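Local coordinates for protein homocysteine S-methyltransferase (Escherichia coli, PDB 5DMM) that catalyses methyl transfer from S-methylmethionine, or less efficiently S-adenosylmethionine, to homocysteine, with zinc as cofactor, at residues E28-N33 / P48-E53; K42-N47 / I92-E97; C65-S70 / L164-T169; P152-L157 / T184-A189. One frame throughout, in Å; residues are numbered along the deposited sequence.

In the fold
The four contacts belong to one TIM-barrel domain and run from its interior to its surface. Contact 3 lies about 3 Å from the centre of the chain and holds part of the homocysteine pocket, with the side chain of E168 about 7 Å from zinc. Helix 85-109 in contact 2 packs against the loop that follows strand 65-67, S95 OG lying 3.5 Å from T68 CB. Contact 1 is farther out; its I51 packs against L44 of contact 2, the two centres being about 11 Å apart. Contact 4, centred about 13 Å from contact 3, is tied to it where R153 donates to the carbonyl of S70, and L157 packs on I92 and V96 of contact 2.

Contact 1 of 4, residues E28-N33 / P48-E53; sequences EARGCN and PELIRE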
loop_
_atom_site.group_PDB
_atom_site.type_symbol
_atom_site.label_atom_id
_atom_site.label_comp_id
_atom_site.label_asym_id
_atom_site.label_seq_id
_atom_site.Cartn_x
_atom_site.Cartn_y
_atom_site.Cartn_z
ATOM N N GLU A 28 15.290 -0.722 -10.894
ATOM C CA GLU A 28 16.457 0.044 -11.316
ATOM C C GLU A 28 17.765 -0.745 -11.210
ATOM O O GLU A 28 18.632 -0.647 -12.089
ATOM C CB GLU A 28 16.559 1.327 -10.494
ATOM C CG GLU A 28 15.457 2.322 -10.790
ATOM C CD GLU A 28 15.734 3.667 -10.167
ATOM O OE1 GLU A 28 16.395 3.696 -9.105
ATOM O OE2 GLU A 28 15.304 4.691 -10.745
ATOM N N ALA A 29 17.914 -1.517 -10.135
ATOM C CA ALA A 29 19.087 -2.375 -9.981
ATOM C C ALA A 29 19.184 -3.392 -11.122
ATOM O O ALA A 29 20.278 -3.797 -11.508
ATOM C CB ALA A 29 19.050 -3.096 -8.636
ATOM N N ARG A 30 18.035 -3.796 -11.662
ATOM C CA ARG A 30 17.992 -4.782 -12.734
ATOM C C ARG A 30 18.058 -4.122 -14.111
ATOM O O ARG A 30 17.932 -4.793 -15.132
ATOM C CB ARG A 30 16.737 -5.654 -12.598
ATOM C CG ARG A 30 16.752 -6.498 -11.297
ATOM C CD ARG A 30 15.502 -7.362 -11.093
ATOM N NE ARG A 30 15.392 -7.848 -9.711
ATOM C CZ ARG A 30 15.729 -9.074 -9.305
ATOM N NH1 ARG A 30 16.189 -9.961 -10.172
ATOM N NH2 ARG A 30 15.603 -9.412 -8.029
ATOM N N GLY A 31 18.276 -2.812 -14.134
ATOM C CA GLY A 31 18.519 -2.101 -15.380
ATOM C C GLY A 31 17.417 -1.195 -15.897
ATOM O O GLY A 31 17.564 -0.556 -16.940
ATOM N N CYS A 32 16.303 -1.123 -15.182
ATOM C CA CYS A 32 15.184 -0.295 -15.627
ATOM C C CYS A 32 15.428 1.202 -15.489
ATOM O O CYS A 32 15.954 1.672 -14.481
ATOM C CB CYS A 32 13.925 -0.667 -14.853
ATOM S SG CYS A 32 13.227 -2.214 -15.395
ATOM N N ASN A 33 15.027 1.947 -16.513
ATOM C CA ASN A 33 14.989 3.398 -16.427
ATOM C C ASN A 33 13.570 3.849 -16.135
ATOM O O ASN A 33 12.687 3.735 -16.985
ATOM C CB ASN A 33 15.502 4.048 -17.715
ATOM C CG ASN A 33 15.171 5.528 -17.791
ATOM O OD1 ASN A 33 14.360 5.953 -18.617
ATOM N ND2 ASN A 33 15.784 6.322 -16.918
ATOM N N PRO A 48 7.229 -7.153 -17.729
ATOM C CA PRO A 48 6.428 -7.590 -16.584
ATOM C C PRO A 48 7.126 -8.683 -15.781
ATOM O O PRO A 48 6.844 -8.846 -14.594
ATOM C CB PRO A 48 5.142 -8.118 -17.230
ATOM C CG PRO A 48 5.546 -8.482 -18.619
ATOM C CD PRO A 48 6.561 -7.458 -19.008
ATOM N N GLU A 49 8.047 -9.406 -16.414
ATOM C CA GLU A 49 8.747 -10.470 -15.712
ATOM C C GLU A 49 9.662 -9.912 -14.617
ATOM O O GLU A 49 9.932 -10.589 -13.623
ATOM C CB GLU A 49 9.544 -11.321 -16.697
ATOM C CG GLU A 49 10.776 -10.637 -17.261
ATOM C CD GLU A 49 10.476 -9.612 -18.355
ATOM O OE1 GLU A 49 9.351 -9.619 -18.925
ATOM O OE2 GLU A 49 11.390 -8.800 -18.641
ATOM N N LEU A 50 10.126 -8.675 -14.770
ATOM C CA LEU A 50 10.985 -8.101 -13.737
ATOM C C LEU A 50 10.153 -7.723 -12.514
ATOM O O LEU A 50 10.610 -7.873 -11.394
ATOM C CB LEU A 50 11.756 -6.887 -14.256
ATOM C CG LEU A 50 12.816 -7.187 -15.323
ATOM C CD1 LEU A 50 13.522 -5.910 -15.724
ATOM C CD2 LEU A 50 13.826 -8.225 -14.820
ATOM N N ILE A 51 8.931 -7.250 -12.729
ATOM C CA ILE A 51 8.031 -6.953 -11.606
ATOM C C ILE A 51 7.712 -8.227 -10.819
ATOM O O ILE A 51 7.732 -8.240 -9.577
ATOM C CB ILE A 51 6.735 -6.281 -12.108
ATOM C CG1 ILE A 51 7.041 -4.855 -12.583
ATOM C CG2 ILE A 51 5.666 -6.254 -11.015
ATOM C CD1 ILE A 51 5.815 -4.142 -13.199
ATOM N N ARG A 52 7.424 -9.301 -11.545
ATOM C CA ARG A 52 7.166 -10.595 -10.925
ATOM C C ARG A 52 8.390 -11.071 -10.133
ATOM O O ARG A 52 8.251 -11.602 -9.025
ATOM C CB ARG A 52 6.782 -11.620 -11.997
ATOM C CG ARG A 52 6.485 -13.026 -11.499
ATOM C CD ARG A 52 6.773 -14.037 -12.622
ATOM N NE ARG A 52 8.220 -14.119 -12.865
ATOM C CZ ARG A 52 8.804 -14.193 -14.063
ATOM N NH1 ARG A 52 8.083 -14.208 -15.178
ATOM N NH2 ARG A 52 10.126 -14.253 -14.145
ATOM N N GLU A 53 9.580 -10.871 -10.701
ATOM C CA GLU A 53 10.821 -11.261 -10.032
ATOM C C GLU A 53 11.010 -10.493 -8.719
ATOM O O GLU A 53 11.447 -11.054 -7.712
ATOM C CB GLU A 53 12.017 -11.044 -10.963
ATOM C CG GLU A 53 12.115 -12.100 -12.064
ATOM C CD GLU A 53 13.284 -11.881 -13.027
ATOM O OE1 GLU A 53 14.276 -11.231 -12.629
ATOM O OE2 GLU A 53 13.203 -12.362 -14.186
#
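R30, just past the end of helix 24-29, faces L50 in the first turn of helix 48-61 with their CA atoms 7.8 Å apart. The apolar part of the contact belongs to L50, whose two methyl branches divide the work: CD1 packs on C32 SG at 3.7 Å, while CD2 lies 4.2 Å from R30 CD. Leucine suits this place because its fork can fill both positions, and the slim cysteine thiol lets the loop come close. R30 runs extended from CG to NE, sliding past L50 in the opposite direction and carrying its guanidinium over to E53. There NH1 lies 3.4 Å from E53 OE1, but the two planes are 79° apart and the oxygen stands well out of the guanidinium plane, so the attraction is of charges alone. The strongest polar partner of R30 is D57, and E26 also forms a salt bridge with NH2. The turn that presents R30 and C32 is a Schellman motif ending helix 24-29: G31, at positive phi (108°), is the C-prime residue, with G31 N bonded to E28 O and C32 N to L27 O.

Contact 2 of 4, residues K42-N47 / I92-E97; sequences KVLVEN and IGKSVE
L44 of helix 39-46 points into helix 85-109 opposite S95 and K94, and the apolar contacts rest on a single methyl. L44 CD2 lies 4.0 Å from S95 CA and 4.1 Å from K94 CG, so it touches the backbone of the helix as well as the root of the lysine chain. The small serine leaves room for this approach, which a branched leucine tip can exploit. I51 and L98 also pack on L44. The contact thus joins helix 39-46 to one of the helices around the TIM barrel, away from the homocysteine and zinc sites.

The polar neighbours across the contact are less closely engaged. K94 leaves its helix with CG anti to the backbone N (chi1 -179°) and then bends at chi2 (69°) and again at chi4, which brings its tip back along the leucine. NZ ends 3.7 Å from L44 O, too far for a firm bond, and that buried carbonyl has no hydrogen-bonding partner in the model. A lysine is well matched to such a contact, since its methylenes pack on L44 while the ammonium is carried towards L44 O; P48 also touches the lysine chain.

Within helix 85-109, S95 OG donates to I92 O at 2.6 Å, in the carbonyl plane and on a lone pair, with a C=O...O angle of 144°. This bond satisfies the hydroxyl within its own helix and leaves CA and CB to meet L44.

The chemistry implies an interface governed by apolar fit, in which the ammonium may ease the buried carbonyl electrostatically without a hydrogen bond being established.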
loop_
_atom_site.group_PDB
_atom_site.type_symbol
_atom_site.label_atom_id
_atom_site.label_comp_id
_atom_site.label_asym_id
_atom_site.label_seq_id
_atom_site.Cartn_x
_atom_site.Cartn_y
_atom_site.Cartn_z
ATOM N N LYS A 42 4.828 1.394 -18.725
ATOM C CA LYS A 42 5.874 0.880 -19.591
ATOM C C LYS A 42 6.368 -0.469 -19.101
ATOM O O LYS A 42 6.443 -1.425 -19.863
ATOM C CB LYS A 42 7.052 1.851 -19.682
ATOM C CG LYS A 42 8.162 1.338 -20.609
ATOM C CD LYS A 42 9.294 2.334 -20.780
ATOM C CE LYS A 42 10.305 2.215 -19.649
ATOM N NZ LYS A 42 11.442 3.176 -19.802
ATOM N N VAL A 43 6.708 -0.556 -17.821
ATOM C CA VAL A 43 7.295 -1.795 -17.309
ATOM C C VAL A 43 6.289 -2.946 -17.316
ATOM O O VAL A 43 6.655 -4.093 -17.579
ATOM C CB VAL A 43 7.866 -1.603 -15.887
ATOM C CG1 VAL A 43 8.470 -2.904 -15.361
ATOM C CG2 VAL A 43 8.930 -0.510 -15.900
ATOM N N LEU A 44 5.016 -2.652 -17.051
ATOM C CA LEU A 44 4.000 -3.702 -17.048
ATOM C C LEU A 44 3.844 -4.290 -18.447
ATOM O O LEU A 44 3.524 -5.467 -18.615
ATOM C CB LEU A 44 2.660 -3.162 -16.545
ATOM C CG LEU A 44 2.521 -3.076 -15.023
ATOM C CD1 LEU A 44 1.262 -2.276 -14.674
ATOM C CD2 LEU A 44 2.442 -4.464 -14.422
ATOM N N VAL A 45 4.099 -3.463 -19.446
ATOM C CA VAL A 45 4.030 -3.902 -20.833
ATOM C C VAL A 45 5.346 -4.529 -21.303
ATOM O O VAL A 45 5.360 -5.643 -21.832
ATOM C CB VAL A 45 3.640 -2.735 -21.753
ATOM C CG1 VAL A 45 3.880 -3.089 -23.220
ATOM C CG2 VAL A 45 2.165 -2.348 -21.524
ATOM N N GLU A 46 6.455 -3.837 -21.081
ATOM C CA GLU A 46 7.718 -4.236 -21.702
ATOM C C GLU A 46 8.552 -5.215 -20.873
ATOM O O GLU A 46 9.276 -6.041 -21.426
ATOM C CB GLU A 46 8.538 -2.988 -22.026
ATOM C CG GLU A 46 7.851 -2.088 -23.054
ATOM C CD GLU A 46 8.643 -0.834 -23.378
ATOM O OE1 GLU A 46 9.817 -0.750 -22.962
ATOM O OE2 GLU A 46 8.093 0.070 -24.049
ATOM N N ASN A 47 8.455 -5.129 -19.551
ATOM C CA ASN A 47 9.205 -6.038 -18.683
ATOM C C ASN A 47 8.404 -6.558 -17.480
ATOM O O ASN A 47 8.856 -6.447 -16.338
ATOM C CB ASN A 47 10.486 -5.348 -18.189
ATOM C CG ASN A 47 11.551 -5.263 -19.268
ATOM O OD1 ASN A 47 11.832 -4.184 -19.799
ATOM N ND2 ASN A 47 12.136 -6.404 -19.611
ATOM N N ILE A 92 -3.827 -2.535 -14.693
ATOM C CA ILE A 92 -4.032 -2.603 -13.248
ATOM C C ILE A 92 -4.194 -4.060 -12.838
ATOM O O ILE A 92 -3.559 -4.526 -11.873
ATOM C CB ILE A 92 -5.248 -1.769 -12.820
ATOM C CG1 ILE A 92 -4.954 -0.277 -13.029
ATOM C CG2 ILE A 92 -5.611 -2.051 -11.362
ATOM C CD1 ILE A 92 -6.198 0.567 -13.150
ATOM N N GLY A 93 -5.021 -4.785 -13.585
ATOM C CA GLY A 93 -5.241 -6.195 -13.319
ATOM C C GLY A 93 -3.960 -7.006 -13.453
ATOM O O GLY A 93 -3.696 -7.920 -12.657
ATOM N N LYS A 94 -3.160 -6.663 -14.457
ATOM C CA LYS A 94 -1.869 -7.306 -14.676
ATOM C C LYS A 94 -0.940 -7.172 -13.464
ATOM O O LYS A 94 -0.198 -8.100 -13.149
ATOM C CB LYS A 94 -1.187 -6.716 -15.902
ATOM C CG LYS A 94 0.155 -7.350 -16.226
ATOM C CD LYS A 94 -0.012 -8.778 -16.719
ATOM C CE LYS A 94 1.217 -9.247 -17.490
ATOM N NZ LYS A 94 1.396 -8.496 -18.762
ATOM N N SER A 95 -0.997 -6.026 -12.789
ATOM C CA SER A 95 -0.137 -5.791 -11.627
ATOM C C SER A 95 -0.453 -6.798 -10.523
ATOM O O SER A 95 0.448 -7.219 -9.789
ATOM C CB SER A 95 -0.272 -4.345 -11.110
ATOM O OG SER A 95 -1.451 -4.145 -10.339
ATOM N N VAL A 96 -1.725 -7.187 -10.425
ATOM C CA VAL A 96 -2.181 -8.193 -9.467
ATOM C C VAL A 96 -1.771 -9.579 -9.927
ATOM O O VAL A 96 -1.305 -10.390 -9.141
ATOM C CB VAL A 96 -3.709 -8.174 -9.284
ATOM C CG1 VAL A 96 -4.138 -9.190 -8.193
ATOM C CG2 VAL A 96 -4.179 -6.779 -8.910
ATOM N N GLU A 97 -1.947 -9.840 -11.215
ATOM C CA GLU A 97 -1.597 -11.129 -11.785
ATOM C C GLU A 97 -0.119 -11.461 -11.546
ATOM O O GLU A 97 0.215 -12.589 -11.196
ATOM C CB GLU A 97 -1.917 -11.135 -13.286
ATOM C CG GLU A 97 -1.652 -12.442 -13.997
ATOM C CD GLU A 97 -1.816 -12.303 -15.511
ATOM O OE1 GLU A 97 -2.743 -11.583 -15.953
ATOM O OE2 GLU A 97 -1.002 -12.890 -16.261
#

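Contact 3 of 4, residues C65-S70 / L164-T169; sequences CAITAS and LLACET. With HCS (2-amino-4-mercapto-butyric acid), chain F.
E168 OE2 is the polar atom on which several groups converge: it is hydrogen-bonded to S121 OG, lies 2.6 Å from OXT of the bound homocysteine, and meets I67 CG2 at 4.1 Å across the contact. The other oxygen, E168 OE1, is hydrogen-bonded to Y253 OH and stands 3.0 Å from the ligand's O. The two hydroxyls probably hold the rotation of the carboxylate, which the glutamate chain, extended beyond CG, puts up against that of the substrate. I67 adds an apolar wall: its CG2 branch, anti to the backbone N, reaches to 3.5 Å from the ligand's OXT and also touches A166 CB at 4.4 Å. Alanine is the small residue that lets the isoleucine settle there. At the far end of the substrate T169 OG1 approaches the sulfur SD at 3.2 Å, beside the zinc site that includes C229 and C295. Deeper in, C65 SG and L164 CD2 meet loosely.

Strands 65-67 and 164-170 are not sheet neighbours. Strand 117-122 lies between them, bonded through its backbone to both; the axes of 65-67 and 164-168 stay 9.0 Å apart at 54°, and the strands face each other through side chains inside the TIM barrel. W192 of strand 191-197 packs on I67, L164 and A166, while L157 of helix 143-159 covers T68, S70 and L165 from outside.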
loop_
_atom_site.group_PDB
_atom_site.type_symbol
_atom_site.label_atom_id
_atom_site.label_comp_id
_atom_site.label_asym_id
_atom_site.label_seq_id
_atom_site.Cartn_x
_atom_site.Cartn_y
_atom_site.Cartn_z
ATOM N N CYS A 65 3.051 -10.273 2.473
ATOM C CA CYS A 65 2.108 -9.522 1.643
ATOM C C CYS A 65 2.851 -8.709 0.591
ATOM O O CYS A 65 3.715 -7.896 0.928
ATOM C CB CYS A 65 1.242 -8.594 2.508
ATOM S SG CYS A 65 -0.093 -7.770 1.578
ATOM N N ALA A 66 2.520 -8.930 -0.681
ATOM C CA ALA A 66 3.036 -8.098 -1.756
ATOM C C ALA A 66 2.093 -6.937 -2.043
ATOM O O ALA A 66 0.874 -7.107 -2.032
ATOM C CB ALA A 66 3.244 -8.930 -3.035
ATOM N N ILE A 67 2.648 -5.762 -2.311
ATOM C CA ILE A 67 1.816 -4.627 -2.718
ATOM C C ILE A 67 2.017 -4.396 -4.212
ATOM O O ILE A 67 3.140 -4.217 -4.654
ATOM C CB ILE A 67 2.149 -3.353 -1.928
ATOM C CG1 ILE A 67 1.938 -3.615 -0.433
ATOM C CG2 ILE A 67 1.281 -2.181 -2.408
ATOM C CD1 ILE A 67 2.349 -2.466 0.495
ATOM N N THR A 68 0.929 -4.403 -4.978
ATOM C CA THR A 68 1.030 -4.368 -6.448
ATOM C C THR A 68 1.562 -3.033 -6.962
ATOM O O THR A 68 1.526 -2.016 -6.261
ATOM C CB THR A 68 -0.329 -4.653 -7.112
ATOM O OG1 THR A 68 -1.290 -3.668 -6.697
ATOM C CG2 THR A 68 -0.825 -6.039 -6.717
ATOM N N ALA A 69 2.058 -3.046 -8.201
ATOM C CA ALA A 69 2.628 -1.843 -8.805
ATOM C C ALA A 69 1.562 -0.937 -9.418
ATOM O O ALA A 69 1.693 -0.520 -10.572
ATOM C CB ALA A 69 3.653 -2.238 -9.868
ATOM N N SER A 70 0.497 -0.649 -8.668
ATOM C CA SER A 70 -0.636 0.098 -9.219
ATOM C C SER A 70 -0.825 1.468 -8.567
ATOM O O SER A 70 -1.857 2.100 -8.753
ATOM C CB SER A 70 -1.927 -0.713 -9.073
ATOM O OG SER A 70 -2.064 -1.203 -7.745
ATOM N N LEU A 164 -6.694 -7.931 -0.615
ATOM C CA LEU A 164 -7.175 -6.691 -0.026
ATOM C C LEU A 164 -6.594 -5.489 -0.748
ATOM O O LEU A 164 -5.758 -5.629 -1.639
ATOM C CB LEU A 164 -6.842 -6.626 1.460
ATOM C CG LEU A 164 -5.385 -6.462 1.876
ATOM C CD1 LEU A 164 -5.361 -6.231 3.391
ATOM C CD2 LEU A 164 -4.543 -7.677 1.549
ATOM N N LEU A 165 -7.073 -4.312 -0.365
ATOM C CA LEU A 165 -6.665 -3.064 -0.974
ATOM C C LEU A 165 -5.776 -2.320 -0.006
ATOM O O LEU A 165 -6.100 -2.171 1.181
ATOM C CB LEU A 165 -7.868 -2.202 -1.339
ATOM C CG LEU A 165 -8.898 -2.822 -2.285
ATOM C CD1 LEU A 165 -10.077 -1.890 -2.505
ATOM C CD2 LEU A 165 -8.251 -3.154 -3.629
ATOM N N ALA A 166 -4.644 -1.872 -0.521
ATOM C CA ALA A 166 -3.742 -1.001 0.223
ATOM C C ALA A 166 -3.998 0.447 -0.183
ATOM O O ALA A 166 -3.410 0.948 -1.154
ATOM C CB ALA A 166 -2.303 -1.383 -0.051
ATOM N N CYS A 167 -4.899 1.111 0.530
ATOM C CA CYS A 167 -5.198 2.507 0.244
ATOM C C CYS A 167 -4.155 3.302 1.013
ATOM O O CYS A 167 -4.230 3.391 2.233
ATOM C CB CYS A 167 -6.618 2.862 0.671
ATOM S SG CYS A 167 -7.865 1.835 -0.157
ATOM N N GLU A 168 -3.180 3.856 0.307
ATOM C CA GLU A 168 -1.943 4.282 0.963
ATOM C C GLU A 168 -1.458 5.672 0.577
ATOM O O GLU A 168 -1.851 6.219 -0.458
ATOM C CB GLU A 168 -0.843 3.275 0.652
ATOM C CG GLU A 168 -0.545 3.166 -0.856
ATOM C CD GLU A 168 0.521 2.135 -1.174
ATOM O OE1 GLU A 168 1.131 1.590 -0.229
ATOM O OE2 GLU A 168 0.750 1.872 -2.381
ATOM N N THR A 169 -0.572 6.222 1.405
ATOM C CA THR A 169 0.020 7.537 1.172
ATOM C C THR A 169 -1.073 8.618 1.069
ATOM O O THR A 169 -0.939 9.593 0.326
ATOM C CB THR A 169 0.898 7.542 -0.120
ATOM O OG1 THR A 169 1.520 6.261 -0.288
ATOM C CG2 THR A 169 1.981 8.614 -0.057
HETATM N N HCS F . 3.981 2.802 -4.669
HETATM C CA HCS F . 4.299 2.551 -3.276
HETATM C CB HCS F . 3.890 3.755 -2.437
HETATM C CG HCS F . 4.652 5.004 -2.865
HETATM S SD HCS F . 4.397 6.316 -1.643
HETATM C C HCS F . 3.556 1.337 -2.805
HETATM O OXT HCS F . 2.790 0.759 -3.605
HETATM O O HCS F . 3.731 0.949 -1.629
#

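Contact 4 of 4, residues P152-L157 / T184-A189; sequences PRVEAL and TAYPRA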
loop_
_atom_site.group_PDB
_atom_site.type_symbol
_atom_site.label_atom_id
_atom_site.label_comp_id
_atom_site.label_asym_id
_atom_site.label_seq_id
_atom_site.Cartn_x
_atom_site.Cartn_y
_atom_site.Cartn_z
ATOM N N PRO A 152 -12.507 2.782 -11.172
ATOM C CA PRO A 152 -11.988 1.758 -12.104
ATOM C C PRO A 152 -10.827 0.922 -11.553
ATOM O O PRO A 152 -10.748 -0.280 -11.839
ATOM C CB PRO A 152 -11.486 2.571 -13.300
ATOM C CG PRO A 152 -12.046 3.920 -13.159
ATOM C CD PRO A 152 -12.338 4.145 -11.712
ATOM N N ARG A 153 -9.944 1.545 -10.778
ATOM C CA ARG A 153 -8.807 0.811 -10.214
ATOM C C ARG A 153 -9.268 -0.132 -9.100
ATOM O O ARG A 153 -8.789 -1.266 -9.004
ATOM C CB ARG A 153 -7.728 1.768 -9.694
ATOM C CG ARG A 153 -6.629 1.065 -8.887
ATOM C CD ARG A 153 -5.472 2.007 -8.588
ATOM N NE ARG A 153 -5.937 3.225 -7.941
ATOM C CZ ARG A 153 -5.151 4.238 -7.598
ATOM N NH1 ARG A 153 -3.840 4.178 -7.832
ATOM N NH2 ARG A 153 -5.675 5.311 -7.014
ATOM N N VAL A 154 -10.186 0.323 -8.254
ATOM C CA VAL A 154 -10.736 -0.563 -7.232
ATOM C C VAL A 154 -11.361 -1.790 -7.889
ATOM O O VAL A 154 -11.105 -2.916 -7.482
ATOM C CB VAL A 154 -11.784 0.152 -6.341
ATOM C CG1 VAL A 154 -12.575 -0.850 -5.526
ATOM C CG2 VAL A 154 -11.089 1.164 -5.421
ATOM N N GLU A 155 -12.161 -1.573 -8.933
ATOM C CA GLU A 155 -12.811 -2.688 -9.600
ATOM C C GLU A 155 -11.804 -3.643 -10.246
ATOM O O GLU A 155 -11.915 -4.861 -10.103
ATOM C CB GLU A 155 -13.821 -2.159 -10.623
ATOM C CG GLU A 155 -15.067 -1.642 -9.913
ATOM C CD GLU A 155 -16.174 -1.143 -10.846
ATOM O OE1 GLU A 155 -16.026 -1.224 -12.084
ATOM O OE2 GLU A 155 -17.203 -0.661 -10.322
ATOM N N ALA A 156 -10.796 -3.092 -10.906
ATOM C CA ALA A 156 -9.811 -3.905 -11.610
ATOM C C ALA A 156 -8.973 -4.739 -10.639
ATOM O O ALA A 156 -8.673 -5.907 -10.911
ATOM C CB ALA A 156 -8.915 -3.018 -12.461
ATOM N N LEU A 157 -8.614 -4.145 -9.503
ATOM C CA LEU A 157 -7.809 -4.844 -8.495
ATOM C C LEU A 157 -8.599 -5.999 -7.862
ATOM O O LEU A 157 -8.067 -7.091 -7.650
ATOM C CB LEU A 157 -7.331 -3.867 -7.409
ATOM C CG LEU A 157 -6.284 -2.812 -7.805
ATOM C CD1 LEU A 157 -6.102 -1.786 -6.676
ATOM C CD2 LEU A 157 -4.918 -3.439 -8.127
ATOM N N THR A 184 -17.871 0.413 0.238
ATOM C CA THR A 184 -19.114 -0.239 0.622
ATOM C C THR A 184 -19.892 -0.766 -0.590
ATOM O O THR A 184 -20.717 -1.668 -0.447
ATOM C CB THR A 184 -20.034 0.715 1.452
ATOM O OG1 THR A 184 -20.477 1.811 0.638
ATOM C CG2 THR A 184 -19.281 1.246 2.666
ATOM N N ALA A 185 -19.606 -0.235 -1.784
ATOM C CA ALA A 185 -20.255 -0.715 -2.993
ATOM C C ALA A 185 -19.658 -2.041 -3.477
ATOM O O ALA A 185 -20.138 -2.611 -4.465
ATOM C CB ALA A 185 -20.171 0.337 -4.090
ATOM N N TYR A 186 -18.610 -2.510 -2.792
ATOM C CA TYR A 186 -17.945 -3.796 -3.082
ATOM C C TYR A 186 -17.852 -4.585 -1.791
ATOM O O TYR A 186 -16.807 -4.587 -1.135
ATOM C CB TYR A 186 -16.546 -3.576 -3.686
ATOM C CG TYR A 186 -16.622 -2.615 -4.829
ATOM C CD1 TYR A 186 -16.427 -1.251 -4.629
ATOM C CD2 TYR A 186 -16.986 -3.051 -6.095
ATOM C CE1 TYR A 186 -16.559 -0.358 -5.668
ATOM C CE2 TYR A 186 -17.123 -2.166 -7.136
ATOM C CZ TYR A 186 -16.908 -0.823 -6.912
ATOM O OH TYR A 186 -17.039 0.065 -7.945
ATOM N N PRO A 187 -18.957 -5.244 -1.404
ATOM C CA PRO A 187 -19.062 -5.756 -0.029
ATOM C C PRO A 187 -18.016 -6.814 0.357
ATOM O O PRO A 187 -17.789 -6.998 1.548
ATOM C CB PRO A 187 -20.474 -6.351 0.013
ATOM C CG PRO A 187 -21.225 -5.597 -1.070
ATOM C CD PRO A 187 -20.217 -5.405 -2.158
ATOM N N ARG A 188 -17.379 -7.464 -0.611
ATOM C CA ARG A 188 -16.363 -8.473 -0.304
ATOM C C ARG A 188 -14.986 -7.848 -0.064
ATOM O O ARG A 188 -14.069 -8.499 0.436
ATOM C CB ARG A 188 -16.277 -9.500 -1.438
ATOM C CG ARG A 188 -17.619 -10.098 -1.842
ATOM C CD ARG A 188 -18.142 -11.080 -0.803
ATOM N NE ARG A 188 -17.458 -12.369 -0.873
ATOM C CZ ARG A 188 -17.748 -13.413 -0.102
ATOM N NH1 ARG A 188 -17.071 -14.545 -0.237
ATOM N NH2 ARG A 188 -18.712 -13.325 0.804
ATOM N N ALA A 189 -14.840 -6.583 -0.432
ATOM C CA ALA A 189 -13.553 -5.911 -0.344
ATOM C C ALA A 189 -13.138 -5.701 1.100
ATOM O O ALA A 189 -13.969 -5.422 1.958
ATOM C CB ALA A 189 -13.598 -4.567 -1.073
#
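Y186 reaches from the loop after helix 173-183 to V154 and E155 of helix 143-159, and its ring is the tightly packed part of the contact. Y186 OH donates to E155 OE2 in a very short hydrogen bond of 2.5 Å, the acceptor lying at the ring edge and in its plane. The glutamate chain, extended beyond CG, crosses the tyrosine at about a right angle, and its carboxylate is turned 72° from the ring. E155 CG closes in too, 3.5 Å from Y186 CE2. V154 instead comes over a ring face: CG1 stands 4.3 Å from the centroid, 26° off the normal, a CH-pi contact. Tyrosine serves both neighbours, offering a flat face to a methyl and a hydroxyl to an acid, while R151 and L158 also pack on it.

The looser part is the outer end of E155, where OE1 has K89 as a long, weak ionic partner; the loop around Y186 is itself largely exposed. It keeps its shape by a type I turn from Y186 to A189, closed by A189 N to Y186 O; proline suits the turn's second position, where phi is -63°.

Helix-to-loop packing of this kind belongs to the TIM barrel's beta-alpha-beta layout: the connection from helix 173-183 into strand 191-197 is pinned against the preceding helix of the outer layer.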